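Local structure of imelysin-like protein (Psychrobacter arcticus, 3PF0) at residues L337-I340 with T341-I344; S180-A183 with G184-A187; D45-A48 with E49-K52; Y67-A70 with A71-D75; K242-A245 with I246-L250. The protein is of unknown function but belongs to the imelysin-like (peptidase M75) family and is regarded as a putative metalloendopeptidase. One frame throughout, in Å; residues are numbered along the deposited sequence. Where two conformers were deposited one is given.

Interaction 1 of 5, residues L337-I340 with T341-I344; sequences LTNI and TRLI
Thr341, Arg342, Leu343 and Ile344 give their backbone N-H groups to the carbonyls of Leu337, Thr338, Asn339 and Ile340, the regular i to i+4 pattern of an alpha-helix; Ile344 N lies 3.0 Å from Ile340 O. The hydroxyl of Thr341 adds a bond to the previous turn. With OG1 set between the backbone N and the carbonyl carbon (chi1 52°), it donates to Thr338 O at 2.7 Å. That carbonyl also receives Arg342 N, from the same face of its plane, so one oxygen holds two donors. Arg342 folds back at chi3 (64°) and grips Asn339 side-on: NH2 reaches Asn339 OD1 at 3.0 Å, and NE reaches the same OD1 at 3.1 Å. The oxygen lies in the guanidinium plane, and the amide is only 23° from coplanar with it, which should restrain the rotation of both groups. On another side of the helix, Ile340 CG2 packs on Ile344 CD1 at 3.9 Å. Asn339 and Leu343 rest on Ala307 of helix 298-316, Leu337 and Thr341 meet Lys242 of helix 225-250, and Ile340 and Ile344 reach Leu279 and Met283 of helix 268-283, so three helices pack against this part of helix 327-351.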
loop_
_atom_site.group_PDB
_atom_site.type_symbol
_atom_site.label_atom_id
_atom_site.label_comp_id
_atom_site.label_asym_id
_atom_site.label_seq_id
_atom_site.Cartn_x
_atom_site.Cartn_y
_atom_site.Cartn_z
ATOM N N LEU A 337 15.243 -0.645 7.559
ATOM C CA LEU A 337 13.862 -0.180 7.783
ATOM C C LEU A 337 13.684 0.360 9.206
ATOM O O LEU A 337 12.955 1.339 9.405
ATOM C CB LEU A 337 12.828 -1.292 7.504
ATOM C CG LEU A 337 12.637 -1.705 6.042
ATOM C CD1 LEU A 337 11.789 -2.955 5.934
ATOM C CD2 LEU A 337 12.050 -0.562 5.189
ATOM N N THR A 338 14.374 -0.265 10.177
ATOM C CA THR A 338 14.375 0.117 11.591
ATOM C C THR A 338 15.084 1.486 11.733
ATOM O O THR A 338 14.641 2.326 12.529
ATOM C CB THR A 338 15.014 -1.005 12.433
ATOM O OG1 THR A 338 14.219 -2.181 12.273
ATOM C CG2 THR A 338 15.102 -0.665 13.921
ATOM N N ASN A 339 16.151 1.714 10.938
ATOM C CA ASN A 339 16.868 2.988 10.942
ATOM C C ASN A 339 15.981 4.123 10.364
ATOM O O ASN A 339 16.072 5.252 10.838
ATOM C CB ASN A 339 18.191 2.882 10.182
ATOM C CG ASN A 339 18.995 4.158 10.208
ATOM O OD1 ASN A 339 19.288 4.713 11.273
ATOM N ND2 ASN A 339 19.330 4.678 9.032
ATOM N N ILE A 340 15.106 3.817 9.383
ATOM C CA ILE A 340 14.183 4.802 8.799
ATOM C C ILE A 340 13.116 5.188 9.855
ATOM O O ILE A 340 12.851 6.376 10.027
ATOM C CB ILE A 340 13.556 4.323 7.451
ATOM C CG1 ILE A 340 14.628 4.278 6.336
ATOM C CG2 ILE A 340 12.367 5.212 7.033
ATOM C CD1 ILE A 340 14.219 3.591 5.046
ATOM N N THR A 341 12.548 4.204 10.580
ATOM C CA THR A 341 11.548 4.464 11.636
ATOM C C THR A 341 12.190 5.292 12.749
ATOM O O THR A 341 11.553 6.211 13.268
ATOM C CB THR A 341 10.925 3.170 12.197
ATOM O OG1 THR A 341 11.958 2.279 12.578
ATOM C CG2 THR A 341 10.034 2.476 11.216
ATOM N N ARG A 342 13.470 4.997 13.070
ATOM C CA ARG A 342 14.259 5.711 14.072
ATOM C C ARG A 342 14.377 7.183 13.690
ATOM O O ARG A 342 14.077 8.053 14.510
ATOM C CB ARG A 342 15.652 5.076 14.214
ATOM C CG ARG A 342 16.486 5.647 15.363
ATOM C CD ARG A 342 17.936 5.174 15.338
ATOM N NE ARG A 342 18.662 5.641 14.152
ATOM C CZ ARG A 342 19.224 6.841 14.031
ATOM N NH1 ARG A 342 19.147 7.723 15.022
ATOM N NH2 ARG A 342 19.858 7.174 12.913
ATOM N N LEU A 343 14.771 7.455 12.431
ATOM C CA LEU A 343 14.931 8.803 11.907
ATOM C C LEU A 343 13.601 9.564 11.883
ATOM O O LEU A 343 13.601 10.760 12.161
ATOM C CB LEU A 343 15.556 8.780 10.501
ATOM C CG LEU A 343 17.046 8.413 10.401
ATOM C CD1 LEU A 343 17.441 8.182 8.968
ATOM C CD2 LEU A 343 17.944 9.485 11.011
ATOM N N ILE A 344 12.474 8.886 11.586
ATOM C CA ILE A 344 11.166 9.550 11.545
ATOM C C ILE A 344 10.724 9.957 12.972
ATOM O O ILE A 344 10.345 11.112 13.188
ATOM C CB ILE A 344 10.086 8.698 10.810
ATOM C CG1 ILE A 344 10.463 8.500 9.322
ATOM C CG2 ILE A 344 8.687 9.345 10.935
ATOM C CD1 ILE A 344 9.610 7.456 8.539
#

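Interaction 2 of 5, residues S180-A183 with G184-A187; sequences SLDA and GQCA
Asp182 and Gln185 form a capping box at the start of helix 183-214, each side chain accepting the other's backbone N-H. Gln185 N donates to Asp182 OD1 at 3.0 Å, an almost straight bond (168°) that meets the oxygen nearly end-on. In return, Asp182 N donates to Gln185 OE1 at 3.1 Å. The Asp182 carboxylate is placed for this by a chi1 of 63°, which tucks CG back over the first turn; its plane stacks on the Gln185 amide, 19° from parallel. As the N-cap, the carboxylate would probably be stabilised by the positive end of the helix dipole. Among backbone bonds, Cys186 N to Asp182 O at 2.9 Å and Ala187 N to Ala183 O at 3.0 Å begin the regular helical pattern. Apolar contacts lie on the buried side, where Leu181 CD2 meets Gln185 CB at 3.8 Å and Leu181 CB approaches Cys186 SG at 4.2 Å. Cys186 is joined by a disulfide to Cys85. Leu181 inserts against Leu95 and Leu98 of helix 92-112 and pairs its backbone with Val90, tying the loop after helix 167-176 and the helix start to helix 92-112 and the loop that precedes it.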
loop_
_atom_site.group_PDB
_atom_site.type_symbol
_atom_site.label_atom_id
_atom_site.label_comp_id
_atom_site.label_asym_id
_atom_site.label_seq_id
_atom_site.Cartn_x
_atom_site.Cartn_y
_atom_site.Cartn_z
ATOM N N SER A 180 -4.194 -22.101 -15.844
ATOM C CA SER A 180 -5.383 -21.966 -16.673
ATOM C C SER A 180 -6.567 -21.490 -15.843
ATOM O O SER A 180 -6.722 -21.916 -14.695
ATOM C CB SER A 180 -5.714 -23.312 -17.317
ATOM O OG SER A 180 -6.818 -23.226 -18.200
ATOM N N LEU A 181 -7.395 -20.602 -16.422
ATOM C CA LEU A 181 -8.629 -20.105 -15.805
ATOM C C LEU A 181 -9.811 -20.687 -16.541
ATOM O O LEU A 181 -9.935 -20.455 -17.743
ATOM C CB LEU A 181 -8.738 -18.556 -15.829
ATOM C CG LEU A 181 -7.775 -17.700 -15.007
ATOM C CD1 LEU A 181 -7.993 -16.227 -15.312
ATOM C CD2 LEU A 181 -7.982 -17.895 -13.520
ATOM N N ASP A 182 -10.690 -21.420 -15.844
ATOM C CA ASP A 182 -11.901 -21.947 -16.478
ATOM C C ASP A 182 -13.018 -20.886 -16.377
ATOM O O ASP A 182 -12.778 -19.805 -15.825
ATOM C CB ASP A 182 -12.325 -23.317 -15.898
ATOM C CG ASP A 182 -12.720 -23.373 -14.428
ATOM O OD1 ASP A 182 -13.151 -22.331 -13.882
ATOM O OD2 ASP A 182 -12.662 -24.475 -13.844
ATOM N N ALA A 183 -14.224 -21.186 -16.904
ATOM C CA ALA A 183 -15.352 -20.253 -16.917
ATOM C C ALA A 183 -15.677 -19.655 -15.520
ATOM O O ALA A 183 -15.847 -18.435 -15.417
ATOM C CB ALA A 183 -16.584 -20.925 -17.503
ATOM N N GLY A 184 -15.737 -20.504 -14.482
ATOM C CA GLY A 184 -16.011 -20.087 -13.108
ATOM C C GLY A 184 -14.922 -19.206 -12.521
ATOM O O GLY A 184 -15.222 -18.180 -11.902
ATOM N N GLN A 185 -13.639 -19.582 -12.741
ATOM C CA GLN A 185 -12.489 -18.798 -12.273
ATOM C C GLN A 185 -12.431 -17.428 -12.985
ATOM O O GLN A 185 -12.084 -16.426 -12.367
ATOM C CB GLN A 185 -11.184 -19.573 -12.472
ATOM C CG GLN A 185 -10.928 -20.568 -11.351
ATOM C CD GLN A 185 -10.096 -21.754 -11.780
ATOM O OE1 GLN A 185 -9.735 -21.937 -12.957
ATOM N NE2 GLN A 185 -9.783 -22.602 -10.818
ATOM N N CYS A 186 -12.827 -17.400 -14.266
ATOM C CA CYS A 186 -12.910 -16.205 -15.102
ATOM C C CYS A 186 -13.949 -15.224 -14.562
ATOM O O CYS A 186 -13.670 -14.025 -14.473
ATOM C CB CYS A 186 -13.220 -16.597 -16.537
ATOM S SG CYS A 186 -11.818 -16.401 -17.649
ATOM N N ALA A 187 -15.131 -15.750 -14.164
ATOM C CA ALA A 187 -16.232 -14.972 -13.600
ATOM C C ALA A 187 -15.806 -14.339 -12.283
ATOM O O ALA A 187 -16.213 -13.212 -12.004
ATOM C CB ALA A 187 -17.468 -15.849 -13.398
#

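Interaction 3 of 5, residues D45-A48 with E49-K52; sequences DISA and ETEK
Ile46 and Ser47 close over the first turn of helix 48-84 from two sides, one mainly apolar and packed, the other polar and largely open to solvent. On the packed side, Ile46 CG2 lies 4.0 Å from Thr50 CG2 and 3.9 Å from Glu51 OE1, so a single methyl touches both a threonine methyl and a carboxylate oxygen. Ile46 and Glu51 cross at about a right angle. Beyond them, Ile46 and Thr50 both rest on Ile291 of helix 286-292, and Ile46 also meets Leu352. Glu51 is buried, its extended side chain touching Thr220 and Asp224. The solvent side holds the N-cap, Ser47. A chi1 of 69° turns its hydroxyl back over the turn, where OG shares a hydrogen bond with Thr50 OG1 at 2.9 Å. Glu49 and Lys52 stay exposed, and Lys52 runs fully extended away from the turn. Two backbone bonds fix the turn beneath: Glu51 N to Ser47 O and Lys52 N to Ala48 O, both 3.0 Å. Ala48 O has a second partner in the hydroxyl of Thr220. The chemistry is that of a helix start with a serine at the N-cap position, its hydroxyl bonded to that of Thr50, and an isoleucine just ahead of it packed on the inner face; Glu49, in the first turn, would probably interact favourably with the positive end of the helix dipole.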
loop_
_atom_site.group_PDB
_atom_site.type_symbol
_atom_site.label_atom_id
_atom_site.label_comp_id
_atom_site.label_asym_id
_atom_site.label_seq_id
_atom_site.Cartn_x
_atom_site.Cartn_y
_atom_site.Cartn_z
ATOM N N ASP A 45 9.806 26.533 12.733
ATOM C CA ASP A 45 8.585 27.331 12.758
ATOM C C ASP A 45 7.796 27.120 11.471
ATOM O O ASP A 45 8.322 27.357 10.383
ATOM C CB ASP A 45 8.901 28.825 12.964
ATOM C CG ASP A 45 9.445 29.146 14.338
ATOM O OD1 ASP A 45 8.664 29.090 15.314
ATOM O OD2 ASP A 45 10.651 29.459 14.440
ATOM N N ILE A 46 6.548 26.640 11.596
ATOM C CA ILE A 46 5.636 26.422 10.466
ATOM C C ILE A 46 4.412 27.319 10.663
ATOM O O ILE A 46 3.712 27.177 11.670
ATOM C CB ILE A 46 5.223 24.926 10.274
ATOM C CG1 ILE A 46 6.438 23.973 10.317
ATOM C CG2 ILE A 46 4.393 24.739 8.979
ATOM C CD1 ILE A 46 6.114 22.524 10.651
ATOM N N SER A 47 4.153 28.234 9.711
ATOM C CA SER A 47 2.987 29.111 9.781
ATOM C C SER A 47 1.711 28.333 9.420
ATOM O O SER A 47 1.789 27.271 8.790
ATOM C CB SER A 47 3.158 30.322 8.870
ATOM O OG SER A 47 3.122 29.955 7.502
ATOM N N ALA A 48 0.543 28.855 9.839
ATOM C CA ALA A 48 -0.762 28.254 9.571
ATOM C C ALA A 48 -1.007 28.138 8.063
ATOM O O ALA A 48 -1.567 27.139 7.618
ATOM C CB ALA A 48 -1.861 29.076 10.222
ATOM N N GLU A 49 -0.527 29.132 7.283
ATOM C CA GLU A 49 -0.665 29.187 5.833
ATOM C C GLU A 49 0.264 28.187 5.140
ATOM O O GLU A 49 -0.193 27.500 4.222
ATOM C CB GLU A 49 -0.424 30.611 5.313
ATOM C CG GLU A 49 -1.235 30.960 4.069
ATOM C CD GLU A 49 -2.743 30.782 4.147
ATOM O OE1 GLU A 49 -3.343 31.136 5.190
ATOM O OE2 GLU A 49 -3.330 30.296 3.153
ATOM N N THR A 50 1.544 28.082 5.586
ATOM C CA THR A 50 2.535 27.134 5.046
ATOM C C THR A 50 2.019 25.706 5.245
ATOM O O THR A 50 2.110 24.892 4.325
ATOM C CB THR A 50 3.919 27.352 5.706
ATOM O OG1 THR A 50 4.406 28.632 5.326
ATOM C CG2 THR A 50 4.954 26.275 5.328
ATOM N N GLU A 51 1.453 25.427 6.440
ATOM C CA GLU A 51 0.893 24.132 6.805
ATOM C C GLU A 51 -0.317 23.813 5.933
ATOM O O GLU A 51 -0.390 22.711 5.396
ATOM C CB GLU A 51 0.511 24.125 8.286
ATOM C CG GLU A 51 0.548 22.753 8.924
ATOM C CD GLU A 51 0.440 22.814 10.432
ATOM O OE1 GLU A 51 1.405 23.280 11.081
ATOM O OE2 GLU A 51 -0.613 22.403 10.968
ATOM N N LYS A 52 -1.245 24.785 5.764
ATOM C CA LYS A 52 -2.440 24.651 4.923
ATOM C C LYS A 52 -2.039 24.293 3.473
ATOM O O LYS A 52 -2.602 23.353 2.903
ATOM C CB LYS A 52 -3.265 25.953 4.963
ATOM C CG LYS A 52 -4.534 25.937 4.116
ATOM C CD LYS A 52 -5.218 27.291 4.125
ATOM C CE LYS A 52 -6.531 27.278 3.389
ATOM N NZ LYS A 52 -7.123 28.639 3.332
#

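Interaction 4 of 5, residues Y67-A70 with A71-D75; sequences YADA and AKQSD
Asp69 and Gln73, one helical turn apart, are joined twice. The backbone bond from Gln73 N to Asp69 O measures 3.0 Å, and the side-chain bond from Gln73 NE2 to Asp69 OD1 is also 3.0 Å and nearly straight (164°). The amide presents its N-H within its own plane, whereas OD1 is approached on its syn side, 34° out of the carboxylate plane. Gln73 can reach because its chain bends at chi2 (-38°), curling the amide back toward the previous turn. OD1 takes a second donor, a water at 2.9 Å from Asp69 OD1, and that water receives a weak bond from Lys72 NZ. The lysine ammonium thus stays near the acid without touching it, and would probably still steady the carboxylate's negative charge. Gln73 OE1 is satisfied elsewhere in the structure. Were Gln73 an alanine, Asp69 OD1 would probably lose its amide donor, keeping the water, and the carboxylate would be freer to turn. The other carbonyls are used in order: Tyr67 O by Ala71 N, Ala68 O by Lys72 N at 2.9 Å, and Ala70 O by Ser74 N. Ser74 OG bonds to Ser193 O, and Asp75 OD1 makes a salt bridge to Lys201. With Asp69 and Gln73 against helix 92-112 and Ala68 against Glu204 of helix 183-214, this is the mid-part of a long helix in a helical bundle, its Asp69-Gln73 side-chain bond bridging successive turns.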
loop_
_atom_site.group_PDB
_atom_site.type_symbol
_atom_site.label_atom_id
_atom_site.label_comp_id
_atom_site.label_asym_id
_atom_site.label_seq_id
_atom_site.Cartn_x
_atom_site.Cartn_y
_atom_site.Cartn_z
ATOM N N TYR A 67 -4.848 7.013 -5.054
ATOM C CA TYR A 67 -6.123 6.312 -5.105
ATOM C C TYR A 67 -6.643 6.244 -6.545
ATOM O O TYR A 67 -7.150 5.196 -6.948
ATOM C CB TYR A 67 -7.160 6.964 -4.166
ATOM C CG TYR A 67 -6.918 6.679 -2.697
ATOM C CD1 TYR A 67 -6.807 5.370 -2.228
ATOM C CD2 TYR A 67 -6.876 7.713 -1.765
ATOM C CE1 TYR A 67 -6.579 5.103 -0.877
ATOM C CE2 TYR A 67 -6.661 7.456 -0.410
ATOM C CZ TYR A 67 -6.517 6.149 0.031
ATOM O OH TYR A 67 -6.350 5.889 1.372
ATOM N N ALA A 68 -6.477 7.329 -7.324
ATOM C CA ALA A 68 -6.904 7.382 -8.728
ATOM C C ALA A 68 -6.149 6.337 -9.560
ATOM O O ALA A 68 -6.765 5.644 -10.370
ATOM C CB ALA A 68 -6.692 8.782 -9.305
ATOM N N ASP A 69 -4.831 6.186 -9.305
ATOM C CA ASP A 69 -3.992 5.215 -9.986
ATOM C C ASP A 69 -4.393 3.788 -9.630
ATOM O O ASP A 69 -4.522 2.978 -10.541
ATOM C CB ASP A 69 -2.501 5.432 -9.697
ATOM C CG ASP A 69 -1.621 4.559 -10.572
ATOM O OD1 ASP A 69 -1.864 4.510 -11.804
ATOM O OD2 ASP A 69 -0.702 3.906 -10.027
ATOM N N ALA A 70 -4.637 3.485 -8.337
ATOM C CA ALA A 70 -5.090 2.154 -7.935
ATOM C C ALA A 70 -6.437 1.802 -8.630
ATOM O O ALA A 70 -6.608 0.666 -9.091
ATOM C CB ALA A 70 -5.218 2.065 -6.416
ATOM N N ALA A 71 -7.359 2.780 -8.733
ATOM C CA ALA A 71 -8.664 2.598 -9.394
ATOM C C ALA A 71 -8.482 2.329 -10.907
ATOM O O ALA A 71 -9.125 1.433 -11.453
ATOM C CB ALA A 71 -9.551 3.821 -9.174
ATOM N N LYS A 72 -7.573 3.080 -11.551
ATOM C CA LYS A 72 -7.216 2.972 -12.974
ATOM C C LYS A 72 -6.656 1.554 -13.281
ATOM O O LYS A 72 -7.098 0.909 -14.235
ATOM C CB LYS A 72 -6.185 4.071 -13.302
ATOM C CG LYS A 72 -5.589 4.088 -14.708
ATOM C CD LYS A 72 -4.510 5.172 -14.764
ATOM C CE LYS A 72 -3.667 5.158 -16.015
ATOM N NZ LYS A 72 -2.819 6.379 -16.118
ATOM N N GLN A 73 -5.736 1.069 -12.436
ATOM C CA GLN A 73 -5.105 -0.242 -12.577
ATOM C C GLN A 73 -6.103 -1.387 -12.369
ATOM O O GLN A 73 -5.966 -2.421 -13.029
ATOM C CB GLN A 73 -3.904 -0.384 -11.629
ATOM C CG GLN A 73 -2.746 0.589 -11.896
ATOM C CD GLN A 73 -2.440 0.887 -13.349
ATOM O OE1 GLN A 73 -2.493 0.027 -14.241
ATOM N NE2 GLN A 73 -2.078 2.123 -13.610
ATOM N N SER A 74 -7.095 -1.198 -11.463
ATOM C CA SER A 74 -8.148 -2.178 -11.196
ATOM C C SER A 74 -9.077 -2.248 -12.408
ATOM O O SER A 74 -9.501 -3.333 -12.797
ATOM C CB SER A 74 -8.919 -1.812 -9.929
ATOM O OG SER A 74 -9.717 -2.900 -9.490
ATOM N N ASP A 75 -9.370 -1.075 -13.023
ATOM C CA ASP A 75 -10.189 -0.975 -14.243
ATOM C C ASP A 75 -9.484 -1.678 -15.407
ATOM O O ASP A 75 -10.136 -2.400 -16.160
ATOM C CB ASP A 75 -10.450 0.496 -14.634
ATOM C CG ASP A 75 -11.490 1.230 -13.805
ATOM O OD1 ASP A 75 -12.100 0.593 -12.914
ATOM O OD2 ASP A 75 -11.660 2.450 -14.018
HETATM O O HOH W 1 -0.243 5.335 -14.122
#

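Interaction 5 of 5, residues K242-A245 with I246-L250; sequences KSNA and IEQPL
Ser243 and Ile246 carry backbone torsions away from regular alpha values, psi -64° at Ser243 and phi -112° at Ile246, and these accompany the widening of helix 225-250 into a pi-type turn followed by a proline kink. The bonds span five residues instead of four. Glu247 N donates to Lys242 O at 2.7 Å, a short and nearly straight bond, and Gln248 N donates to Ser243 O at 3.0 Å. Lys242 O is also flanked by Ile246 CB at 3.4 Å. Gln248 sets CG beside its own backbone N (chi1 -80°) and then extends, which carries CG to 3.5 Å from Ser243 O and lets the side chains of Gln248 and Asn244 run side by side, pointing the same way. Replacing Gln248 by an alanine would probably strip the CG and CD cover from Ser243 O and open a gap beside the Asn244 side chain. The buried side is apolar: Ala245 and Ile246 press on Ile272 of helix 268-283, and Ala245 also meets Tyr132 and Pro261. Elsewhere, Glu247 touches Tyr334 of helix 327-351, and the backbone of Gln248 bonds with Lys257 in the following loop. Pro249 has no N-H to offer the turn before it. Its ring leans over that turn's carbonyls, CG lying 3.1 Å from Asn244 O and 3.4 Å from Ala245 O.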
loop_
_atom_site.group_PDB
_atom_site.type_symbol
_atom_site.label_atom_id
_atom_site.label_comp_id
_atom_site.label_asym_id
_atom_site.label_seq_id
_atom_site.Cartn_x
_atom_site.Cartn_y
_atom_site.Cartn_z
ATOM N N LYS A 242 8.096 -3.187 8.202
ATOM C CA LYS A 242 9.211 -3.920 8.810
ATOM C C LYS A 242 8.731 -5.048 9.765
ATOM O O LYS A 242 9.379 -6.091 9.831
ATOM C CB LYS A 242 10.209 -2.977 9.520
ATOM C CG LYS A 242 9.723 -2.282 10.789
ATOM C CD LYS A 242 10.827 -1.400 11.367
ATOM C CE LYS A 242 10.584 -0.980 12.795
ATOM N NZ LYS A 242 10.752 -2.115 13.736
ATOM N N SER A 243 7.598 -4.848 10.468
ATOM C CA SER A 243 7.055 -5.825 11.416
ATOM C C SER A 243 6.241 -6.927 10.738
ATOM O O SER A 243 6.644 -8.086 10.801
ATOM C CB SER A 243 6.189 -5.137 12.464
ATOM O OG SER A 243 6.960 -4.245 13.248
ATOM N N ASN A 244 5.100 -6.569 10.101
ATOM C CA ASN A 244 4.167 -7.527 9.504
ATOM C C ASN A 244 4.650 -8.111 8.201
ATOM O O ASN A 244 4.337 -9.268 7.937
ATOM C CB ASN A 244 2.769 -6.909 9.301
ATOM C CG ASN A 244 2.113 -6.435 10.574
ATOM O OD1 ASN A 244 2.410 -6.908 11.685
ATOM N ND2 ASN A 244 1.188 -5.499 10.440
ATOM N N ALA A 245 5.370 -7.339 7.376
ATOM C CA ALA A 245 5.823 -7.844 6.085
ATOM C C ALA A 245 7.245 -8.420 6.100
ATOM O O ALA A 245 7.525 -9.292 5.277
ATOM C CB ALA A 245 5.723 -6.748 5.030
ATOM N N ILE A 246 8.137 -7.965 7.005
ATOM C CA ILE A 246 9.535 -8.421 6.983
ATOM C C ILE A 246 9.905 -9.296 8.199
ATOM O O ILE A 246 10.203 -10.467 8.004
ATOM C CB ILE A 246 10.526 -7.218 6.802
ATOM C CG1 ILE A 246 10.249 -6.420 5.491
ATOM C CG2 ILE A 246 12.013 -7.640 6.897
ATOM C CD1 ILE A 246 10.424 -7.184 4.124
ATOM N N GLU A 247 9.931 -8.730 9.420
ATOM C CA GLU A 247 10.349 -9.424 10.640
ATOM C C GLU A 247 9.550 -10.702 10.901
ATOM O O GLU A 247 10.158 -11.763 11.053
ATOM C CB GLU A 247 10.264 -8.495 11.864
ATOM C CG GLU A 247 10.733 -9.128 13.159
ATOM C CD GLU A 247 10.638 -8.235 14.378
ATOM O OE1 GLU A 247 9.543 -7.683 14.630
ATOM O OE2 GLU A 247 11.657 -8.103 15.094
ATOM N N GLN A 248 8.211 -10.595 10.971
ATOM C CA GLN A 248 7.333 -11.718 11.297
ATOM C C GLN A 248 7.328 -12.828 10.221
ATOM O O GLN A 248 7.534 -13.971 10.613
ATOM C CB GLN A 248 5.899 -11.243 11.589
ATOM C CG GLN A 248 5.713 -10.687 12.999
ATOM C CD GLN A 248 4.517 -9.767 13.110
ATOM O OE1 GLN A 248 3.449 -9.999 12.527
ATOM N NE2 GLN A 248 4.665 -8.699 13.878
ATOM N N PRO A 249 7.107 -12.583 8.900
ATOM C CA PRO A 249 7.054 -13.715 7.954
ATOM C C PRO A 249 8.385 -14.424 7.718
ATOM O O PRO A 249 8.380 -15.602 7.355
ATOM C CB PRO A 249 6.577 -13.073 6.655
ATOM C CG PRO A 249 6.011 -11.777 7.046
ATOM C CD PRO A 249 6.803 -11.321 8.206
ATOM N N LEU A 250 9.507 -13.719 7.905
ATOM C CA LEU A 250 10.832 -14.283 7.680
ATOM C C LEU A 250 11.445 -14.850 8.975
ATOM O O LEU A 250 12.528 -15.443 8.928
ATOM C CB LEU A 250 11.761 -13.232 7.038
ATOM C CG LEU A 250 11.262 -12.585 5.726
ATOM C CD1 LEU A 250 12.154 -11.431 5.314
ATOM C CD2 LEU A 250 11.125 -13.603 4.607
#

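Interactions 1 and 5 touch, joining helix 327-351 to helix 225-250: Thr341 OG1 lies 3.5 Å from Lys242 CE, and Leu337 CD1 lies 3.8 Å from Ile246 CG1. Their centres are about 15 Å apart. Interactions 3 and 4 share helix 48-84, the first at its start and the second further along, with centres about 32 Å apart. Residues 180-187 lie about 23 Å from interaction 4 between centres, and the disulfide from Cys186 to Cys85 ties them to the chain just past that helix. Interactions 2 and 3, 54 Å apart between centres, lie on opposite sides of the chain's centre. No ligand or active site is placed by these five contacts.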